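Local coordinates for protein putative thioesterase yhdA (Lactococcus lactis subsp. lactis, PDB 3GEK) that is of unknown function but belongs to the PaaI thioesterase family and may hydrolyse acyl-CoA thioesters such as 1,4-dihydroxy-2-naphthoyl-CoA, at residues Met3-Val14 against Ala54-Ala63; Ile27-Ser37 against Lys88-Leu99. The protein carries 7 engineered substitutions. All blocks are in the same frame, centred on the assembly; numbering follows the deposited sequence.

Interaction 1. Residues Met3-Val14 against Ala54-Ala63; sequences MIDQLNITDFQV and ALAEITAGMA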
loop_
_atom_site.group_PDB
_atom_site.type_symbol
_atom_site.label_atom_id
_atom_site.label_comp_id
_atom_site.label_asym_id
_atom_site.label_seq_id
_atom_site.Cartn_x
_atom_site.Cartn_y
_atom_site.Cartn_z
HETATM N N MSE A 3 -23.284 2.028 9.740
HETATM C CA MSE A 3 -22.098 1.191 9.934
HETATM C C MSE A 3 -21.148 1.760 10.985
HETATM O O MSE A 3 -20.696 1.031 11.868
HETATM C CB MSE A 3 -21.350 0.994 8.613
HETATM C CG MSE A 3 -20.306 -0.113 8.640
HETATM SE SE MSE A 3 -19.287 -0.203 6.973
HETATM C CE MSE A 3 -17.905 1.089 7.397
ATOM N N ILE A 4 -20.865 3.044 10.881
ATOM C CA ILE A 4 -19.971 3.746 11.811
ATOM C C ILE A 4 -20.361 3.513 13.275
ATOM O O ILE A 4 -19.524 3.117 14.087
ATOM C CB ILE A 4 -19.875 5.273 11.488
ATOM C CG1 ILE A 4 -19.307 5.487 10.080
ATOM C CG2 ILE A 4 -19.024 6.006 12.532
ATOM C CD1 ILE A 4 -19.349 6.930 9.589
ATOM N N ASP A 5 -21.634 3.734 13.594
ATOM C CA ASP A 5 -22.119 3.589 14.963
ATOM C C ASP A 5 -22.143 2.127 15.402
ATOM O O ASP A 5 -21.825 1.815 16.551
ATOM C CB ASP A 5 -23.510 4.220 15.125
ATOM C CG ASP A 5 -23.530 5.708 14.796
ATOM O OD1 ASP A 5 -22.498 6.393 14.979
ATOM O OD2 ASP A 5 -24.595 6.194 14.353
ATOM N N GLN A 6 -22.506 1.235 14.483
ATOM C CA GLN A 6 -22.566 -0.200 14.786
ATOM C C GLN A 6 -21.188 -0.814 15.044
ATOM O O GLN A 6 -21.076 -1.830 15.726
ATOM C CB GLN A 6 -23.303 -0.964 13.685
ATOM C CG GLN A 6 -24.802 -0.720 13.677
ATOM C CD GLN A 6 -25.544 -1.662 12.754
ATOM O OE1 GLN A 6 -26.176 -1.230 11.792
ATOM N NE2 GLN A 6 -25.471 -2.956 13.041
ATOM N N LEU A 7 -20.148 -0.177 14.511
ATOM C CA LEU A 7 -18.766 -0.571 14.780
ATOM C C LEU A 7 -18.421 -0.496 16.273
ATOM O O LEU A 7 -17.522 -1.191 16.736
ATOM C CB LEU A 7 -17.797 0.286 13.959
ATOM C CG LEU A 7 -17.063 -0.239 12.711
ATOM C CD1 LEU A 7 -17.432 -1.659 12.267
ATOM C CD2 LEU A 7 -17.207 0.744 11.561
ATOM N N ASN A 8 -19.157 0.333 17.016
ATOM C CA ASN A 8 -18.948 0.501 18.460
ATOM C C ASN A 8 -17.517 0.952 18.787
ATOM O O ASN A 8 -16.789 0.286 19.528
ATOM C CB ASN A 8 -19.323 -0.789 19.216
ATOM C CG ASN A 8 -19.636 -0.550 20.689
ATOM O OD1 ASN A 8 -19.609 0.579 21.181
ATOM N ND2 ASN A 8 -19.941 -1.627 21.397
ATOM N N ILE A 9 -17.120 2.081 18.206
ATOM C CA ILE A 9 -15.840 2.716 18.523
ATOM C C ILE A 9 -15.964 3.437 19.868
ATOM O O ILE A 9 -16.837 4.285 20.041
ATOM C CB ILE A 9 -15.392 3.724 17.421
ATOM C CG1 ILE A 9 -15.459 3.108 16.011
ATOM C CG2 ILE A 9 -14.012 4.306 17.721
ATOM C CD1 ILE A 9 -14.964 1.681 15.894
ATOM N N THR A 10 -15.096 3.086 20.814
ATOM C CA THR A 10 -15.140 3.649 22.165
ATOM C C THR A 10 -13.829 4.359 22.535
ATOM O O THR A 10 -12.808 4.175 21.877
ATOM C CB THR A 10 -15.435 2.555 23.219
ATOM O OG1 THR A 10 -16.326 1.580 22.670
ATOM C CG2 THR A 10 -16.077 3.151 24.455
ATOM N N ASP A 11 -13.878 5.164 23.595
ATOM C CA ASP A 11 -12.695 5.773 24.209
ATOM C C ASP A 11 -11.817 6.539 23.212
ATOM O O ASP A 11 -10.591 6.497 23.309
ATOM C CB ASP A 11 -11.850 4.710 24.944
ATOM C CG ASP A 11 -12.574 4.074 26.133
ATOM O OD1 ASP A 11 -13.662 4.549 26.534
ATOM O OD2 ASP A 11 -12.036 3.086 26.678
ATOM N N PHE A 12 -12.439 7.226 22.253
ATOM C CA PHE A 12 -11.675 7.989 21.267
ATOM C C PHE A 12 -11.059 9.226 21.914
ATOM O O PHE A 12 -11.756 9.998 22.570
ATOM C CB PHE A 12 -12.522 8.383 20.045
ATOM C CG PHE A 12 -11.770 9.226 19.032
ATOM C CD1 PHE A 12 -10.854 8.642 18.157
ATOM C CD2 PHE A 12 -11.970 10.603 18.963
ATOM C CE1 PHE A 12 -10.150 9.414 17.229
ATOM C CE2 PHE A 12 -11.268 11.384 18.034
ATOM C CZ PHE A 12 -10.357 10.785 17.172
ATOM N N GLN A 13 -9.751 9.384 21.739
ATOM C CA GLN A 13 -9.039 10.595 22.156
ATOM C C GLN A 13 -7.851 10.878 21.247
ATOM O O GLN A 13 -7.103 9.971 20.880
ATOM C CB GLN A 13 -8.614 10.544 23.634
ATOM C CG GLN A 13 -7.840 9.302 24.058
ATOM C CD GLN A 13 -7.796 9.112 25.574
ATOM O OE1 GLN A 13 -8.779 9.355 26.280
ATOM N NE2 GLN A 13 -6.648 8.665 26.077
ATOM N N VAL A 14 -7.707 12.148 20.877
ATOM C CA VAL A 14 -6.572 12.638 20.098
ATOM C C VAL A 14 -5.755 13.578 20.993
ATOM O O VAL A 14 -6.324 14.376 21.749
ATOM C CB VAL A 14 -7.046 13.330 18.787
ATOM C CG1 VAL A 14 -7.907 14.545 19.086
ATOM C CG2 VAL A 14 -5.869 13.703 17.898
ATOM N N ALA A 54 -12.165 -0.363 8.309
ATOM C CA ALA A 54 -13.129 0.691 8.563
ATOM C C ALA A 54 -12.801 1.449 9.851
ATOM O O ALA A 54 -12.904 2.674 9.890
ATOM C CB ALA A 54 -14.531 0.121 8.615
ATOM N N LEU A 55 -12.397 0.722 10.893
ATOM C CA LEU A 55 -11.984 1.336 12.157
ATOM C C LEU A 55 -10.825 2.312 11.936
ATOM O O LEU A 55 -10.816 3.412 12.494
ATOM C CB LEU A 55 -11.582 0.258 13.177
ATOM C CG LEU A 55 -10.837 0.639 14.464
ATOM C CD1 LEU A 55 -11.674 1.525 15.351
ATOM C CD2 LEU A 55 -10.397 -0.600 15.241
ATOM N N ALA A 56 -9.852 1.897 11.127
ATOM C CA ALA A 56 -8.672 2.715 10.847
ATOM C C ALA A 56 -9.016 3.979 10.081
ATOM O O ALA A 56 -8.557 5.057 10.441
ATOM C CB ALA A 56 -7.646 1.921 10.087
ATOM N N GLU A 57 -9.808 3.841 9.018
ATOM C CA GLU A 57 -10.192 4.985 8.188
ATOM C C GLU A 57 -11.056 5.980 8.973
ATOM O O GLU A 57 -10.886 7.197 8.844
ATOM C CB GLU A 57 -10.878 4.529 6.886
ATOM C CG GLU A 57 -11.039 5.655 5.851
ATOM C CD GLU A 57 -11.396 5.185 4.443
ATOM O OE1 GLU A 57 -10.877 4.141 4.002
ATOM O OE2 GLU A 57 -12.178 5.896 3.755
ATOM N N ILE A 58 -11.954 5.454 9.809
ATOM C CA ILE A 58 -12.880 6.281 10.588
ATOM C C ILE A 58 -12.193 7.047 11.726
ATOM O O ILE A 58 -12.456 8.239 11.910
ATOM C CB ILE A 58 -14.094 5.461 11.113
ATOM C CG1 ILE A 58 -14.982 5.037 9.936
ATOM C CG2 ILE A 58 -14.920 6.270 12.126
ATOM C CD1 ILE A 58 -15.981 3.944 10.267
ATOM N N THR A 59 -11.324 6.367 12.478
ATOM C CA THR A 59 -10.589 7.006 13.574
ATOM C C THR A 59 -9.550 8.015 13.074
ATOM O O THR A 59 -9.337 9.054 13.701
ATOM C CB THR A 59 -9.907 5.979 14.504
ATOM O OG1 THR A 59 -9.082 5.095 13.731
ATOM C CG2 THR A 59 -10.949 5.169 15.294
ATOM N N ALA A 60 -8.904 7.701 11.951
ATOM C CA ALA A 60 -7.955 8.621 11.321
ATOM C C ALA A 60 -8.669 9.906 10.908
ATOM O O ALA A 60 -8.168 11.004 11.149
ATOM C CB ALA A 60 -7.283 7.970 10.116
ATOM N N GLY A 61 -9.847 9.752 10.303
ATOM C CA GLY A 61 -10.689 10.877 9.910
ATOM C C GLY A 61 -11.153 11.715 11.088
ATOM O O GLY A 61 -11.190 12.942 11.002
HETATM N N MSE A 62 -11.510 11.056 12.173
HETATM C CA MSE A 62 -11.930 11.739 13.400
HETATM C C MSE A 62 -10.767 12.526 14.011
HETATM O O MSE A 62 -10.937 13.671 14.412
HETATM C CB MSE A 62 -12.469 10.738 14.424
HETATM C CG MSE A 62 -13.731 9.988 14.011
HETATM SE SE MSE A 62 -14.252 8.649 15.345
HETATM C CE MSE A 62 -14.943 9.880 16.691
ATOM N N ALA A 63 -9.607 11.900 14.068
ATOM C CA ALA A 63 -8.378 12.514 14.578
ATOM C C ALA A 63 -7.949 13.724 13.753
ATOM O O ALA A 63 -7.633 14.775 14.314
ATOM C CB ALA A 63 -7.252 11.480 14.637
#
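Phe12 and Met62, the latter a selenomethionine, hold one end of this contact between the N-terminal arm and the central helix of a hot-dog fold. The two side chains run past one another head to tail. Met62 lies over one face of the ring: SE is 4.4 Å from the Phe12 ring centroid, 10° off the ring normal. Methyl CE sits over the same face, offset toward the rim. This is a Met-aromatic contact with a CH-pi component. Phe12 CG is anti to its N (chi1 178°), which brings the ring to the helix, and the ring edge meets the backbone there, with CZ 3.4 Å from Ala63 N. Replacing Phe12 with alanine would probably open a gap beside Met62 and Ala63 and leave the Met62 side chain free to turn.

At the other end, Ile58 CD1 takes the middle place. It is 3.7 Å from Ile4 CG1 and also touches Leu7 CD2. Met3, likewise a selenomethionine, bends at chi3 and sets CE 3.7 Å from Ala54 CB. Met3 and Ile4 also pack on Asn48 of the second subunit. Between the two ends packing is tight: methyls Ile9 CD1 and Leu55 CD1 are 3.3 Å apart. Ile9 CG2 meets Thr59 CG2. Thr59 OG1 turns back along the helix and donates to Leu55 O at 2.7 Å, from the opposite face of that carbonyl to Thr59 N.

Interaction 2. Residues Ile27-Ser37 against Lys88-Leu99; sequences IYKFSSKMILS and KCEGFVNARGLL. Engineered in segment 88-99: Arg96 (natural residue Cys).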
loop_
_atom_site.group_PDB
_atom_site.type_symbol
_atom_site.label_atom_id
_atom_site.label_comp_id
_atom_site.label_asym_id
_atom_site.label_seq_id
_atom_site.Cartn_x
_atom_site.Cartn_y
_atom_site.Cartn_z
ATOM N N ILE A 27 3.894 16.425 17.753
ATOM C CA ILE A 27 3.643 15.010 17.496
ATOM C C ILE A 27 2.226 14.639 17.939
ATOM O O ILE A 27 1.911 14.644 19.130
ATOM C CB ILE A 27 4.703 14.090 18.149
ATOM C CG1 ILE A 27 6.071 14.303 17.488
ATOM C CG2 ILE A 27 4.285 12.619 18.021
ATOM C CD1 ILE A 27 7.248 13.786 18.301
ATOM N N TYR A 28 1.382 14.342 16.954
ATOM C CA TYR A 28 -0.024 14.024 17.180
ATOM C C TYR A 28 -0.272 12.522 17.193
ATOM O O TYR A 28 0.239 11.782 16.348
ATOM C CB TYR A 28 -0.901 14.685 16.115
ATOM C CG TYR A 28 -1.030 16.182 16.272
ATOM C CD1 TYR A 28 -2.008 16.733 17.098
ATOM C CD2 TYR A 28 -0.175 17.050 15.594
ATOM C CE1 TYR A 28 -2.133 18.119 17.249
ATOM C CE2 TYR A 28 -0.292 18.438 15.740
ATOM C CZ TYR A 28 -1.271 18.961 16.570
ATOM O OH TYR A 28 -1.392 20.328 16.719
ATOM N N LYS A 29 -1.062 12.088 18.168
ATOM C CA LYS A 29 -1.442 10.696 18.310
ATOM C C LYS A 29 -2.939 10.605 18.579
ATOM O O LYS A 29 -3.547 11.578 19.029
ATOM C CB LYS A 29 -0.680 10.049 19.465
ATOM C CG LYS A 29 0.804 9.838 19.218
ATOM C CD LYS A 29 1.512 9.453 20.511
ATOM C CE LYS A 29 2.971 9.108 20.261
ATOM N NZ LYS A 29 3.698 8.874 21.543
ATOM N N PHE A 30 -3.523 9.444 18.283
ATOM C CA PHE A 30 -4.859 9.107 18.775
ATOM C C PHE A 30 -4.925 7.706 19.377
ATOM O O PHE A 30 -4.086 6.852 19.089
ATOM C CB PHE A 30 -5.955 9.323 17.717
ATOM C CG PHE A 30 -6.023 8.256 16.656
ATOM C CD1 PHE A 30 -6.710 7.064 16.882
ATOM C CD2 PHE A 30 -5.432 8.457 15.417
ATOM C CE1 PHE A 30 -6.779 6.081 15.900
ATOM C CE2 PHE A 30 -5.514 7.486 14.422
ATOM C CZ PHE A 30 -6.186 6.296 14.666
ATOM N N SER A 31 -5.927 7.512 20.230
ATOM C CA SER A 31 -6.238 6.245 20.873
ATOM C C SER A 31 -7.729 5.953 20.708
ATOM O O SER A 31 -8.543 6.877 20.601
ATOM C CB SER A 31 -5.933 6.335 22.367
ATOM O OG SER A 31 -4.683 5.761 22.673
ATOM N N SER A 32 -8.078 4.668 20.715
ATOM C CA SER A 32 -9.472 4.231 20.702
ATOM C C SER A 32 -9.579 2.730 20.920
ATOM O O SER A 32 -8.586 2.006 20.861
ATOM C CB SER A 32 -10.170 4.609 19.391
ATOM O OG SER A 32 -9.664 3.858 18.304
ATOM N N LYS A 33 -10.798 2.277 21.176
ATOM C CA LYS A 33 -11.093 0.862 21.294
ATOM C C LYS A 33 -12.288 0.558 20.407
ATOM O O LYS A 33 -13.106 1.443 20.129
ATOM C CB LYS A 33 -11.401 0.480 22.748
ATOM C CG LYS A 33 -10.255 0.720 23.717
ATOM C CD LYS A 33 -10.502 0.070 25.065
ATOM C CE LYS A 33 -9.412 0.441 26.071
ATOM N NZ LYS A 33 -9.480 1.879 26.468
HETATM N N MSE A 34 -12.374 -0.683 19.947
HETATM C CA MSE A 34 -13.569 -1.158 19.271
HETATM C C MSE A 34 -14.071 -2.422 19.957
HETATM O O MSE A 34 -13.374 -3.435 19.986
HETATM C CB MSE A 34 -13.301 -1.411 17.788
HETATM C CG MSE A 34 -14.511 -1.955 17.039
HETATM SE SE MSE A 34 -14.251 -1.944 15.115
HETATM C CE MSE A 34 -13.024 -3.470 14.979
ATOM N N ILE A 35 -15.268 -2.346 20.499
ATOM C CA ILE A 35 -15.874 -3.464 21.219
ATOM C C ILE A 35 -16.553 -4.425 20.244
ATOM O O ILE A 35 -17.464 -4.037 19.514
ATOM C CB ILE A 35 -16.895 -2.980 22.266
ATOM C CG1 ILE A 35 -16.315 -1.815 23.082
ATOM C CG2 ILE A 35 -17.343 -4.145 23.158
ATOM C CD1 ILE A 35 -17.340 -1.104 23.958
ATOM N N LEU A 36 -16.113 -5.680 20.263
ATOM C CA LEU A 36 -16.525 -6.667 19.259
ATOM C C LEU A 36 -17.780 -7.453 19.625
ATOM O O LEU A 36 -17.991 -7.824 20.782
ATOM C CB LEU A 36 -15.366 -7.630 18.935
ATOM C CG LEU A 36 -14.021 -6.982 18.559
ATOM C CD1 LEU A 36 -12.919 -8.021 18.418
ATOM C CD2 LEU A 36 -14.142 -6.164 17.291
ATOM N N SER A 37 -18.609 -7.679 18.609
ATOM C CA SER A 37 -19.723 -8.628 18.649
ATOM C C SER A 37 -19.701 -9.416 17.344
ATOM O O SER A 37 -18.736 -9.320 16.583
ATOM C CB SER A 37 -21.056 -7.893 18.786
ATOM O OG SER A 37 -21.366 -7.186 17.596
ATOM N N LYS A 88 -9.679 -13.572 17.325
ATOM C CA LYS A 88 -10.984 -14.171 17.572
ATOM C C LYS A 88 -11.972 -13.049 17.871
ATOM O O LYS A 88 -11.667 -12.130 18.640
ATOM C CB LYS A 88 -10.922 -15.159 18.738
ATOM C CG LYS A 88 -12.088 -16.128 18.779
ATOM C CD LYS A 88 -11.928 -17.159 19.882
ATOM C CE LYS A 88 -12.930 -18.296 19.725
ATOM N NZ LYS A 88 -14.302 -17.941 20.197
ATOM N N CYS A 89 -13.147 -13.118 17.256
ATOM C CA CYS A 89 -14.108 -12.021 17.324
ATOM C C CYS A 89 -14.840 -11.984 18.669
ATOM O O CYS A 89 -15.988 -12.409 18.776
ATOM C CB CYS A 89 -15.091 -12.106 16.157
ATOM S SG CYS A 89 -15.952 -10.566 15.818
ATOM N N GLU A 90 -14.144 -11.477 19.687
ATOM C CA GLU A 90 -14.670 -11.318 21.045
ATOM C C GLU A 90 -13.817 -10.299 21.807
ATOM O O GLU A 90 -12.670 -10.046 21.438
ATOM C CB GLU A 90 -14.676 -12.660 21.794
ATOM C CG GLU A 90 -13.289 -13.295 21.941
ATOM C CD GLU A 90 -13.301 -14.657 22.619
ATOM O OE1 GLU A 90 -14.378 -15.128 23.072
ATOM O OE2 GLU A 90 -12.210 -15.263 22.693
ATOM N N GLY A 91 -14.370 -9.732 22.876
ATOM C CA GLY A 91 -13.669 -8.714 23.653
ATOM C C GLY A 91 -13.550 -7.411 22.881
ATOM O O GLY A 91 -14.548 -6.881 22.397
ATOM N N PHE A 92 -12.325 -6.909 22.749
ATOM C CA PHE A 92 -12.072 -5.634 22.065
ATOM C C PHE A 92 -10.671 -5.555 21.470
ATOM O O PHE A 92 -9.774 -6.311 21.861
ATOM C CB PHE A 92 -12.286 -4.453 23.026
ATOM C CG PHE A 92 -11.258 -4.366 24.125
ATOM C CD1 PHE A 92 -11.435 -5.059 25.322
ATOM C CD2 PHE A 92 -10.111 -3.598 23.961
ATOM C CE1 PHE A 92 -10.485 -4.988 26.336
ATOM C CE2 PHE A 92 -9.151 -3.522 24.974
ATOM C CZ PHE A 92 -9.342 -4.212 26.162
ATOM N N VAL A 93 -10.504 -4.631 20.526
ATOM C CA VAL A 93 -9.195 -4.258 19.996
ATOM C C VAL A 93 -8.912 -2.765 20.228
ATOM O O VAL A 93 -9.840 -1.959 20.366
ATOM C CB VAL A 93 -9.060 -4.556 18.475
ATOM C CG1 VAL A 93 -9.077 -6.068 18.203
ATOM C CG2 VAL A 93 -10.134 -3.820 17.665
ATOM N N ASN A 94 -7.630 -2.413 20.258
ATOM C CA ASN A 94 -7.199 -1.024 20.305
ATOM C C ASN A 94 -6.781 -0.553 18.928
ATOM O O ASN A 94 -6.188 -1.309 18.166
ATOM C CB ASN A 94 -6.010 -0.860 21.251
ATOM C CG ASN A 94 -6.285 -1.391 22.624
ATOM O OD1 ASN A 94 -5.831 -2.479 22.985
ATOM N ND2 ASN A 94 -7.040 -0.634 23.406
ATOM N N ALA A 95 -7.112 0.692 18.606
ATOM C CA ALA A 95 -6.563 1.347 17.426
ATOM C C ALA A 95 -5.827 2.592 17.899
ATOM O O ALA A 95 -6.420 3.472 18.533
ATOM C CB ALA A 95 -7.661 1.703 16.435
ATOM N N ARG A 96 -4.526 2.640 17.623
ATOM C CA ARG A 96 -3.686 3.757 18.052
ATOM C C ARG A 96 -2.983 4.319 16.836
ATOM O O ARG A 96 -2.471 3.564 15.999
ATOM C CB ARG A 96 -2.653 3.312 19.092
ATOM C CG ARG A 96 -3.251 2.770 20.378
ATOM C CD ARG A 96 -2.176 2.600 21.430
ATOM N NE ARG A 96 -2.703 2.090 22.694
ATOM C CZ ARG A 96 -2.786 0.800 23.013
ATOM N NH1 ARG A 96 -2.385 -0.133 22.161
ATOM N NH2 ARG A 96 -3.273 0.444 24.194
ATOM N N GLY A 97 -2.980 5.643 16.737
ATOM C CA GLY A 97 -2.441 6.322 15.576
ATOM C C GLY A 97 -1.294 7.243 15.923
ATOM O O GLY A 97 -1.248 7.807 17.012
ATOM N N LEU A 98 -0.366 7.368 14.983
ATOM C CA LEU A 98 0.698 8.355 15.032
ATOM C C LEU A 98 0.671 9.141 13.728
ATOM O O LEU A 98 0.695 8.554 12.648
ATOM C CB LEU A 98 2.057 7.665 15.203
ATOM C CG LEU A 98 3.327 8.513 15.067
ATOM C CD1 LEU A 98 3.424 9.532 16.195
ATOM C CD2 LEU A 98 4.569 7.632 15.046
ATOM N N LEU A 99 0.618 10.465 13.823
ATOM C CA LEU A 99 0.641 11.287 12.625
ATOM C C LEU A 99 2.076 11.424 12.106
ATOM O O LEU A 99 2.916 12.064 12.732
ATOM C CB LEU A 99 -0.001 12.652 12.888
ATOM C CG LEU A 99 -0.161 13.618 11.711
ATOM C CD1 LEU A 99 -1.162 13.088 10.696
ATOM C CD2 LEU A 99 -0.589 14.985 12.224
#
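Strands 28-35 and 92-99 run antiparallel, 4.6 Å apart at closest approach and with their directions 172° from each other, and Phe30 with Gly97 and Met34 with Val93 form hydrogen-bonded pairs between them. Gly97 N donates to Phe30 O at 2.9 Å, and Leu36 N donates to Gly91 O at 2.9 Å.

The Phe30 ring folds over its strand neighbour. Its CG stands between the backbone N and the carbonyl carbon (chi1 77°), and this lays one face across Gly97. Gly97 CA is 3.8 Å from the ring centroid in a CH-pi contact, and Gly97 N lies over the ring centre. The lack of a side chain at Gly97 lets the ring lie this close. On the same face of the sheet, Ser32 OG donates to Ala95 O at 3.3 Å. Met34, a selenomethionine, and Val93 extend alongside each other in one direction, with Met34 CE against Val93 CG2.

From that face Phe30 and Ser32 reach the central helix of the hot-dog fold: Phe30 touches Thr59 and Ala63, Ser32 touches Thr59, and Trp109 meets the Phe30 ring edge-to-face.

The other face is more polar. Lys33 runs beside Phe92, with its CD 3.8 Å from Phe92 CE2, and its CG passes Asn94 ND2, which lies at the edge of the Phe92 ring. Lys33 NZ then forms a salt bridge with Asp11. The engineered Arg96 has one guanidinium face over Asn94 CB, and its NH1 pairs with Glu118. At one end, Ile27 CG2 meets Leu98 CD1. At the other, Cys89 SG stands 3.1 Å from Ser37 O.

The centres of the two interactions are 8 Å apart, and strand 28-35 joins them. One edge of this strand pairs with 92-99 in interaction 2. The other edge takes the arm of interaction 1: Thr10 N lies 2.7 Å from Lys33 O, and Ser31 N lies 2.8 Å from Gln13 O, both probable hydrogen bonds. The helix 54-63 closes the arrangement, since Thr59 touches Ile9 of the arm and also Phe30 and Ser32. Glu57 OE1 of the helix is hydrogen-bonded to His83 NE2 of the second subunit. Hot-dog thioesterases generally have their active sites at the subunit interface, beside this helix. Interaction 2 stays within one chain.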